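Local coordinates for adhesion and penetration protein autotransporter (Haemophilus influenzae, PDB 3SYJ) that promotes adherence to and invasion of host cells, drives bacterial aggregation through self-association, and is probably a serine protease, at residues G284-Q289 and A307-P312; T594-N599 and G614-D619; V793-A798 and S816-N821. All coordinates share one frame; numbering follows the deposited sequence.

The three contacts follow one another along the passenger domain, an N-terminal S6-type protease joined to a long beta-helix. Contact 1 and contact 3 lie on opposite sides of the chain's centre, with their centres 91 Å apart; contact 2 falls between them, its centre 49 Å from that of contact 1 and 50 Å from that of contact 3. Contact 1 joins the connection between strands 279-285 and 289-294 to the end of strand 301-308, near the start of the beta-helix, and contact 3 joins two neighbouring corners far down it. Contact 2 belongs to an excursion from the helix that reaches helix 9-17 in the protease part. All three lie away from Ser218, the presumed nucleophile.

Contact 1. Residues G284-Q289 and A307-P312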
loop_
_atom_site.group_PDB
_atom_site.type_symbol
_atom_site.label_atom_id
_atom_site.label_comp_id
_atom_site.label_asym_id
_atom_site.label_seq_id
_atom_site.Cartn_x
_atom_site.Cartn_y
_atom_site.Cartn_z
ATOM N N GLY A 284 4.010 -35.806 69.626
ATOM C CA GLY A 284 2.809 -36.289 70.277
ATOM C C GLY A 284 2.700 -37.795 70.243
ATOM O O GLY A 284 3.587 -38.474 69.731
ATOM N N ASN A 285 1.619 -38.329 70.797
ATOM C CA ASN A 285 1.363 -39.757 70.668
ATOM C C ASN A 285 -0.109 -40.099 70.489
ATOM O O ASN A 285 -0.985 -39.241 70.613
ATOM C CB ASN A 285 1.935 -40.535 71.849
ATOM C CG ASN A 285 1.091 -40.399 73.085
ATOM O OD1 ASN A 285 0.370 -41.324 73.461
ATOM N ND2 ASN A 285 1.159 -39.234 73.722
ATOM N N ASP A 286 -0.358 -41.375 70.220
ATOM C CA ASP A 286 -1.668 -41.856 69.813
ATOM C C ASP A 286 -2.796 -41.610 70.814
ATOM O O ASP A 286 -3.967 -41.665 70.444
ATOM C CB ASP A 286 -1.586 -43.338 69.450
ATOM C CG ASP A 286 -0.936 -43.562 68.103
ATOM O OD1 ASP A 286 -0.716 -42.563 67.388
ATOM O OD2 ASP A 286 -0.651 -44.727 67.752
ATOM N N ASN A 287 -2.457 -41.347 72.071
ATOM C CA ASN A 287 -3.494 -41.100 73.062
ATOM C C ASN A 287 -3.903 -39.624 73.093
ATOM O O ASN A 287 -4.448 -39.127 74.079
ATOM C CB ASN A 287 -3.081 -41.620 74.449
ATOM C CG ASN A 287 -2.331 -40.587 75.270
ATOM O OD1 ASN A 287 -1.467 -39.869 74.760
ATOM N ND2 ASN A 287 -2.662 -40.509 76.558
ATOM N N GLY A 288 -3.635 -38.929 71.991
ATOM C CA GLY A 288 -4.033 -37.545 71.849
ATOM C C GLY A 288 -3.254 -36.580 72.716
ATOM O O GLY A 288 -3.681 -35.448 72.922
ATOM N N GLN A 289 -2.109 -37.010 73.230
ATOM C CA GLN A 289 -1.270 -36.099 74.000
ATOM C C GLN A 289 -0.061 -35.612 73.218
ATOM O O GLN A 289 0.629 -36.391 72.556
ATOM C CB GLN A 289 -0.862 -36.709 75.337
ATOM C CG GLN A 289 -1.640 -36.112 76.490
ATOM C CD GLN A 289 -1.752 -37.049 77.668
ATOM O OE1 GLN A 289 -1.514 -38.253 77.546
ATOM N NE2 GLN A 289 -2.125 -36.502 78.823
ATOM N N ALA A 307 -5.323 -35.748 67.887
ATOM C CA ALA A 307 -6.231 -36.848 67.634
ATOM C C ALA A 307 -5.978 -37.909 68.686
ATOM O O ALA A 307 -4.846 -38.347 68.867
ATOM C CB ALA A 307 -6.008 -37.418 66.257
ATOM N N ASN A 308 -7.036 -38.313 69.380
ATOM C CA ASN A 308 -6.929 -39.351 70.395
ATOM C C ASN A 308 -7.449 -40.711 69.903
ATOM O O ASN A 308 -8.655 -40.926 69.790
ATOM C CB ASN A 308 -7.646 -38.909 71.669
ATOM C CG ASN A 308 -7.459 -39.886 72.801
ATOM O OD1 ASN A 308 -7.016 -41.015 72.591
ATOM N ND2 ASN A 308 -7.797 -39.461 74.012
ATOM N N MET A 309 -6.531 -41.628 69.614
ATOM C CA MET A 309 -6.879 -42.913 69.014
ATOM C C MET A 309 -7.560 -43.868 69.980
ATOM O O MET A 309 -8.129 -44.877 69.564
ATOM C CB MET A 309 -5.634 -43.585 68.442
ATOM C CG MET A 309 -4.932 -42.749 67.403
ATOM S SD MET A 309 -5.985 -42.493 65.969
ATOM C CE MET A 309 -5.517 -40.822 65.549
ATOM N N SER A 310 -7.493 -43.567 71.270
ATOM C CA SER A 310 -8.142 -44.421 72.254
ATOM C C SER A 310 -9.634 -44.100 72.351
ATOM O O SER A 310 -10.389 -44.824 72.997
ATOM C CB SER A 310 -7.464 -44.298 73.620
ATOM O OG SER A 310 -7.789 -43.069 74.243
ATOM N N LEU A 311 -10.046 -43.013 71.700
ATOM C CA LEU A 311 -11.456 -42.618 71.659
ATOM C C LEU A 311 -12.130 -43.121 70.386
ATOM O O LEU A 311 -11.469 -43.324 69.363
ATOM C CB LEU A 311 -11.597 -41.096 71.747
ATOM C CG LEU A 311 -11.054 -40.439 73.010
ATOM C CD1 LEU A 311 -11.324 -38.941 73.007
ATOM C CD2 LEU A 311 -11.672 -41.103 74.222
ATOM N N PRO A 312 -13.458 -43.310 70.443
ATOM C CA PRO A 312 -14.228 -43.818 69.303
ATOM C C PRO A 312 -14.227 -42.823 68.151
ATOM O O PRO A 312 -14.271 -41.610 68.378
ATOM C CB PRO A 312 -15.652 -43.945 69.861
ATOM C CG PRO A 312 -15.524 -43.828 71.345
ATOM C CD PRO A 312 -14.320 -42.987 71.592
HETATM O O HOH W 1 -2.255 -38.333 68.027
#
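The flat carboxamide of Asn308 has the backbone carbonyl of Asn287 over one face, with Asn287 O 3.4 Å from Asn308 CG. Ser310 approaches from the other side of that plane: its backbone N and its hydroxyl both donate to Asn308 OD1, at 2.9 Å from Ser310 N and 2.7 Å from Ser310 OG. With CG anti to the backbone N (chi1 -175°), the amide of Asn308 reaches the Asn287 carbonyl, and the two Ser310 bonds would keep its plane from turning. The bond from Ser310 N makes an Asx turn at the head of the type I turn from Asn308 to Leu311. A second Asx turn, closed by Asn287 N and Asn285 OD1, shapes the tight connection between strands 279-285 and 289-294, an antiparallel pair near the start of the beta-helix, where strand 301-308 adds to strand 289-294. The direct link across the contact is Met309 N to Asp286 O, 2.7 Å long, the donor meeting the carbonyl nearly along the C=O axis (177°). Met309 CG also lies 4.0 Å from Asp286 CB. Gly288, with positive phi, brings its CA to 3.2 Å from Ala307 O in a CH...O contact; a water donates to both Asn285 O and Ala307 O. Beyond the two segments, Arg333 NE donates to Leu311 O, and the Arg333 side chain packs on Met309.

Contact 2. Residues T594-N599 and G614-D619; sequences TPHAYN and GEIVWD
Two backbone hydrogen bonds pair Asn599 with Gly614 in a single antiparallel bridge, Asn599 N to Gly614 O at 2.9 Å and Gly614 N to Asn599 O at 3.0 Å. From there the two chains run in roughly opposite directions, 146° apart, and separate enough for waters to take over: one joins His596 O to Ile616 N, and another donates to both Thr594 O and Ile616 O. Ile616 packs beside the bridge. Its CG2 branch meets His596 CB at 3.6 Å, its CG1 lies 3.4 Å from Ala597 O, and CD1 reaches Asn599 CB. With CG of Tyr598 anti to the backbone N (chi1 -177°), the ring is carried to the second segment at the bridge itself, where it lies over Gly614, whose CA stands 3.8 Å from the ring centroid in a CH-pi contact, offset toward the rim. The segments lead into and out of helix 603-609, an excursion from the beta-solenoid, and the contact draws together the two ends of this excursion, which rests on helix 9-17 of the protease part. Asp14 of helix 9-17 accepts from His596 ND1 and from Ala597 N, and Gln10 of the same helix packs on His596 and Ile616. At the far end His596 crosses Trp618: His596 NE2 comes to 3.2 Å from Trp618 CE3 over the face of the indole, and the planes meet obliquely at 36°. Because NE2 is also bonded to Asp621, each imidazole nitrogen has a carboxylate partner, an arrangement that would favour a protonated, positively charged ring over the indole.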
loop_
_atom_site.group_PDB
_atom_site.type_symbol
_atom_site.label_atom_id
_atom_site.label_comp_id
_atom_site.label_asym_id
_atom_site.label_seq_id
_atom_site.Cartn_x
_atom_site.Cartn_y
_atom_site.Cartn_z
ATOM N N THR A 594 -25.310 -20.854 28.208
ATOM C CA THR A 594 -25.380 -20.311 29.559
ATOM C C THR A 594 -25.837 -21.444 30.469
ATOM O O THR A 594 -26.744 -22.189 30.114
ATOM C CB THR A 594 -26.394 -19.158 29.643
ATOM O OG1 THR A 594 -26.010 -18.125 28.732
ATOM C CG2 THR A 594 -26.462 -18.599 31.059
ATOM N N PRO A 595 -25.193 -21.604 31.633
ATOM C CA PRO A 595 -25.618 -22.639 32.584
ATOM C C PRO A 595 -27.028 -22.400 33.122
ATOM O O PRO A 595 -27.405 -21.254 33.355
ATOM C CB PRO A 595 -24.610 -22.490 33.727
ATOM C CG PRO A 595 -23.420 -21.847 33.114
ATOM C CD PRO A 595 -23.943 -20.941 32.050
ATOM N N HIS A 596 -27.790 -23.471 33.328
ATOM C CA HIS A 596 -29.088 -23.369 33.993
ATOM C C HIS A 596 -29.263 -24.529 34.966
ATOM O O HIS A 596 -28.789 -25.636 34.714
ATOM C CB HIS A 596 -30.238 -23.358 32.977
ATOM C CG HIS A 596 -30.371 -22.074 32.215
ATOM N ND1 HIS A 596 -30.820 -20.906 32.795
ATOM C CD2 HIS A 596 -30.128 -21.779 30.916
ATOM C CE1 HIS A 596 -30.838 -19.946 31.888
ATOM N NE2 HIS A 596 -30.422 -20.448 30.740
ATOM N N ALA A 597 -29.951 -24.280 36.074
ATOM C CA ALA A 597 -30.195 -25.323 37.067
ATOM C C ALA A 597 -30.897 -26.539 36.459
ATOM O O ALA A 597 -31.865 -26.403 35.695
ATOM C CB ALA A 597 -30.990 -24.771 38.219
ATOM N N TYR A 598 -30.394 -27.720 36.809
ATOM C CA TYR A 598 -30.888 -29.004 36.316
ATOM C C TYR A 598 -32.342 -29.232 36.740
ATOM O O TYR A 598 -32.725 -28.874 37.846
ATOM C CB TYR A 598 -29.997 -30.108 36.893
ATOM C CG TYR A 598 -30.281 -31.535 36.443
ATOM C CD1 TYR A 598 -29.664 -32.061 35.317
ATOM C CD2 TYR A 598 -31.134 -32.363 37.168
ATOM C CE1 TYR A 598 -29.894 -33.365 34.905
ATOM C CE2 TYR A 598 -31.378 -33.677 36.767
ATOM C CZ TYR A 598 -30.750 -34.172 35.630
ATOM O OH TYR A 598 -30.972 -35.468 35.213
ATOM N N ASN A 599 -33.147 -29.837 35.870
ATOM C CA ASN A 599 -34.552 -30.095 36.188
ATOM C C ASN A 599 -34.777 -31.483 36.772
ATOM O O ASN A 599 -34.766 -32.480 36.050
ATOM C CB ASN A 599 -35.437 -29.899 34.955
ATOM C CG ASN A 599 -36.898 -30.259 35.221
ATOM O OD1 ASN A 599 -37.344 -30.289 36.369
ATOM N ND2 ASN A 599 -37.639 -30.537 34.160
ATOM N N GLY A 614 -34.453 -33.192 33.154
ATOM C CA GLY A 614 -32.998 -33.197 33.141
ATOM C C GLY A 614 -32.342 -31.873 32.780
ATOM O O GLY A 614 -32.783 -30.811 33.215
ATOM N N GLU A 615 -31.280 -31.935 31.983
ATOM C CA GLU A 615 -30.444 -30.762 31.749
ATOM C C GLU A 615 -31.209 -29.661 31.054
ATOM O O GLU A 615 -31.923 -29.904 30.092
ATOM C CB GLU A 615 -29.200 -31.109 30.929
ATOM C CG GLU A 615 -28.141 -31.898 31.690
ATOM C CD GLU A 615 -26.995 -32.334 30.791
ATOM O OE1 GLU A 615 -26.390 -31.455 30.141
ATOM O OE2 GLU A 615 -26.717 -33.555 30.729
ATOM N N ILE A 616 -31.047 -28.442 31.554
ATOM C CA ILE A 616 -31.698 -27.292 30.967
ATOM C C ILE A 616 -30.712 -26.488 30.127
ATOM O O ILE A 616 -29.830 -25.822 30.653
ATOM C CB ILE A 616 -32.330 -26.425 32.063
ATOM C CG1 ILE A 616 -33.401 -27.235 32.793
ATOM C CG2 ILE A 616 -32.921 -25.158 31.476
ATOM C CD1 ILE A 616 -34.473 -27.785 31.864
ATOM N N VAL A 617 -30.867 -26.552 28.811
ATOM C CA VAL A 617 -29.992 -25.820 27.910
ATOM C C VAL A 617 -30.821 -25.052 26.888
ATOM O O VAL A 617 -31.611 -25.660 26.174
ATOM C CB VAL A 617 -29.076 -26.787 27.166
ATOM C CG1 VAL A 617 -28.288 -26.050 26.099
ATOM C CG2 VAL A 617 -28.149 -27.492 28.150
ATOM N N TRP A 618 -30.655 -23.727 26.822
ATOM C CA TRP A 618 -31.415 -22.909 25.866
ATOM C C TRP A 618 -30.576 -22.545 24.648
ATOM O O TRP A 618 -29.528 -21.915 24.775
ATOM C CB TRP A 618 -31.964 -21.626 26.506
ATOM C CG TRP A 618 -32.842 -21.848 27.707
ATOM C CD1 TRP A 618 -33.486 -23.002 28.054
ATOM C CD2 TRP A 618 -33.193 -20.879 28.708
ATOM N NE1 TRP A 618 -34.199 -22.817 29.212
ATOM C CE2 TRP A 618 -34.038 -21.523 29.635
ATOM C CE3 TRP A 618 -32.873 -19.532 28.912
ATOM C CZ2 TRP A 618 -34.565 -20.869 30.752
ATOM C CZ3 TRP A 618 -33.398 -18.883 30.024
ATOM C CH2 TRP A 618 -34.233 -19.553 30.929
ATOM N N ASP A 619 -31.060 -22.926 23.472
ATOM C CA ASP A 619 -30.305 -22.792 22.225
ATOM C C ASP A 619 -30.039 -21.335 21.821
ATOM O O ASP A 619 -29.119 -21.060 21.051
ATOM C CB ASP A 619 -31.039 -23.540 21.095
ATOM C CG ASP A 619 -30.093 -24.113 20.048
ATOM O OD1 ASP A 619 -28.895 -24.318 20.349
ATOM O OD2 ASP A 619 -30.564 -24.374 18.921
HETATM O O HOH W 2 -28.440 -22.207 27.783
HETATM O O HOH W 3 -27.185 -24.878 30.498
HETATM O O HOH W 4 -29.213 -28.194 33.691
#

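Contact 3. Residues V793-A798 and S816-N821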
loop_
_atom_site.group_PDB
_atom_site.type_symbol
_atom_site.label_atom_id
_atom_site.label_comp_id
_atom_site.label_asym_id
_atom_site.label_seq_id
_atom_site.Cartn_x
_atom_site.Cartn_y
_atom_site.Cartn_z
ATOM N N VAL A 793 -9.269 -16.726 -14.264
ATOM C CA VAL A 793 -10.339 -16.147 -13.470
ATOM C C VAL A 793 -11.648 -16.640 -14.057
ATOM O O VAL A 793 -11.798 -16.697 -15.277
ATOM C CB VAL A 793 -10.305 -14.606 -13.498
ATOM C CG1 VAL A 793 -11.529 -14.036 -12.805
ATOM C CG2 VAL A 793 -9.041 -14.089 -12.848
ATOM N N THR A 794 -12.591 -17.002 -13.194
ATOM C CA THR A 794 -13.876 -17.526 -13.638
ATOM C C THR A 794 -15.044 -16.879 -12.898
ATOM O O THR A 794 -15.023 -16.758 -11.675
ATOM C CB THR A 794 -13.939 -19.046 -13.440
ATOM O OG1 THR A 794 -12.797 -19.652 -14.059
ATOM C CG2 THR A 794 -15.210 -19.615 -14.050
ATOM N N LEU A 795 -16.061 -16.462 -13.645
ATOM C CA LEU A 795 -17.275 -15.921 -13.053
ATOM C C LEU A 795 -18.477 -16.796 -13.393
ATOM O O LEU A 795 -18.637 -17.228 -14.535
ATOM C CB LEU A 795 -17.522 -14.488 -13.533
ATOM C CG LEU A 795 -16.781 -13.347 -12.827
ATOM C CD1 LEU A 795 -15.290 -13.424 -13.070
ATOM C CD2 LEU A 795 -17.321 -11.996 -13.269
ATOM N N GLU A 796 -19.319 -17.064 -12.400
ATOM C CA GLU A 796 -20.575 -17.768 -12.650
ATOM C C GLU A 796 -21.722 -17.124 -11.886
ATOM O O GLU A 796 -21.687 -17.037 -10.659
ATOM C CB GLU A 796 -20.477 -19.245 -12.274
ATOM C CG GLU A 796 -21.711 -20.038 -12.685
ATOM C CD GLU A 796 -21.813 -21.391 -12.006
ATOM O OE1 GLU A 796 -20.840 -21.809 -11.337
ATOM O OE2 GLU A 796 -22.875 -22.036 -12.141
ATOM N N ASN A 797 -22.738 -16.685 -12.619
ATOM C CA ASN A 797 -23.868 -15.990 -12.022
ATOM C C ASN A 797 -23.389 -14.819 -11.188
ATOM O O ASN A 797 -23.945 -14.530 -10.130
ATOM C CB ASN A 797 -24.691 -16.945 -11.164
ATOM C CG ASN A 797 -25.045 -18.217 -11.900
ATOM O OD1 ASN A 797 -24.940 -19.320 -11.354
ATOM N ND2 ASN A 797 -25.451 -18.076 -13.160
ATOM N N ALA A 798 -22.353 -14.146 -11.679
ATOM C CA ALA A 798 -21.707 -13.077 -10.926
ATOM C C ALA A 798 -21.657 -11.762 -11.689
ATOM O O ALA A 798 -21.667 -11.734 -12.915
ATOM C CB ALA A 798 -20.301 -13.496 -10.526
ATOM N N SER A 816 -22.606 -14.233 -16.525
ATOM C CA SER A 816 -22.051 -13.195 -15.665
ATOM C C SER A 816 -21.839 -11.870 -16.407
ATOM O O SER A 816 -21.698 -11.844 -17.631
ATOM C CB SER A 816 -20.739 -13.672 -15.040
ATOM O OG SER A 816 -20.985 -14.655 -14.046
ATOM N N THR A 817 -21.810 -10.774 -15.656
ATOM C CA THR A 817 -21.664 -9.444 -16.239
ATOM C C THR A 817 -20.455 -8.694 -15.691
ATOM O O THR A 817 -20.251 -8.634 -14.483
ATOM C CB THR A 817 -22.923 -8.596 -15.989
ATOM O OG1 THR A 817 -24.012 -9.148 -16.732
ATOM C CG2 THR A 817 -22.702 -7.150 -16.420
ATOM N N ILE A 818 -19.655 -8.122 -16.582
ATOM C CA ILE A 818 -18.551 -7.276 -16.168
ATOM C C ILE A 818 -18.821 -5.831 -16.555
ATOM O O ILE A 818 -18.934 -5.510 -17.733
ATOM C CB ILE A 818 -17.226 -7.700 -16.818
ATOM C CG1 ILE A 818 -16.841 -9.117 -16.388
ATOM C CG2 ILE A 818 -16.127 -6.709 -16.459
ATOM C CD1 ILE A 818 -15.551 -9.614 -16.997
ATOM N N THR A 819 -18.928 -4.962 -15.558
ATOM C CA THR A 819 -19.048 -3.534 -15.802
ATOM C C THR A 819 -17.664 -2.898 -15.771
ATOM O O THR A 819 -17.006 -2.873 -14.728
ATOM C CB THR A 819 -19.943 -2.872 -14.757
ATOM O OG1 THR A 819 -21.171 -3.603 -14.660
ATOM C CG2 THR A 819 -20.237 -1.434 -15.141
ATOM N N LEU A 820 -17.226 -2.383 -16.917
ATOM C CA LEU A 820 -15.850 -1.924 -17.085
ATOM C C LEU A 820 -15.534 -0.663 -16.289
ATOM O O LEU A 820 -14.374 -0.365 -16.025
ATOM C CB LEU A 820 -15.543 -1.685 -18.567
ATOM C CG LEU A 820 -15.520 -2.894 -19.509
ATOM C CD1 LEU A 820 -15.134 -2.461 -20.913
ATOM C CD2 LEU A 820 -14.555 -3.945 -19.006
ATOM N N ASN A 821 -16.572 0.071 -15.911
ATOM C CA ASN A 821 -16.395 1.361 -15.256
ATOM C C ASN A 821 -17.455 1.626 -14.195
ATOM O O ASN A 821 -18.653 1.395 -14.412
ATOM C CB ASN A 821 -16.400 2.487 -16.297
ATOM C CG ASN A 821 -15.779 3.774 -15.775
ATOM O OD1 ASN A 821 -16.287 4.393 -14.836
ATOM N ND2 ASN A 821 -14.677 4.188 -16.392
#
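Ser816 OG accepts the backbone N-H of Ala798 over 2.8 Å in a nearly straight bond, 165° at the hydrogen, and Thr817 N returns a bond to Ala798 O at 2.9 Å. Together these two bonds hold the peptide unit of Ala798 against the start of strand 816-819. The same Ser816 side chain is tightly packed by its neighbours: Ser816 CB lies 3.0 Å from Ala798 O, and Leu795 CB comes to 3.5 Å from Ser816 OG. The hydroxyl points at Ala798 because OG is anti to the carbonyl carbon, beside the backbone N (chi1 -72°). Farther in, Leu795 CD2 approaches Ile818 CG1 at 4.3 Å, a loose apolar touch that both residues extend onto Leu813 of strand 810-813. Other interior side chains pack around this pair: Leu776 on Leu795 and Ala798, and Leu811 and Phe865 on Ile818. Asn797, with positive phi, turns the chain from strand 792-796 toward strand 799-801, which itself pairs in parallel with strand 816-819. This explains why the axes of strands 793-796 and 816-819 lie 117° apart and 7.0 Å from each other: they belong to different faces of the beta-helix, joined across a corner, the second segment falling in the pertactin-like region. Ser816 OG is bonded in turn to Asn814 O, two residues back in its own corner. One hydroxyl thus joins a backbone donor on one coil to a backbone acceptor on the next, satisfying polar groups at a buried corner.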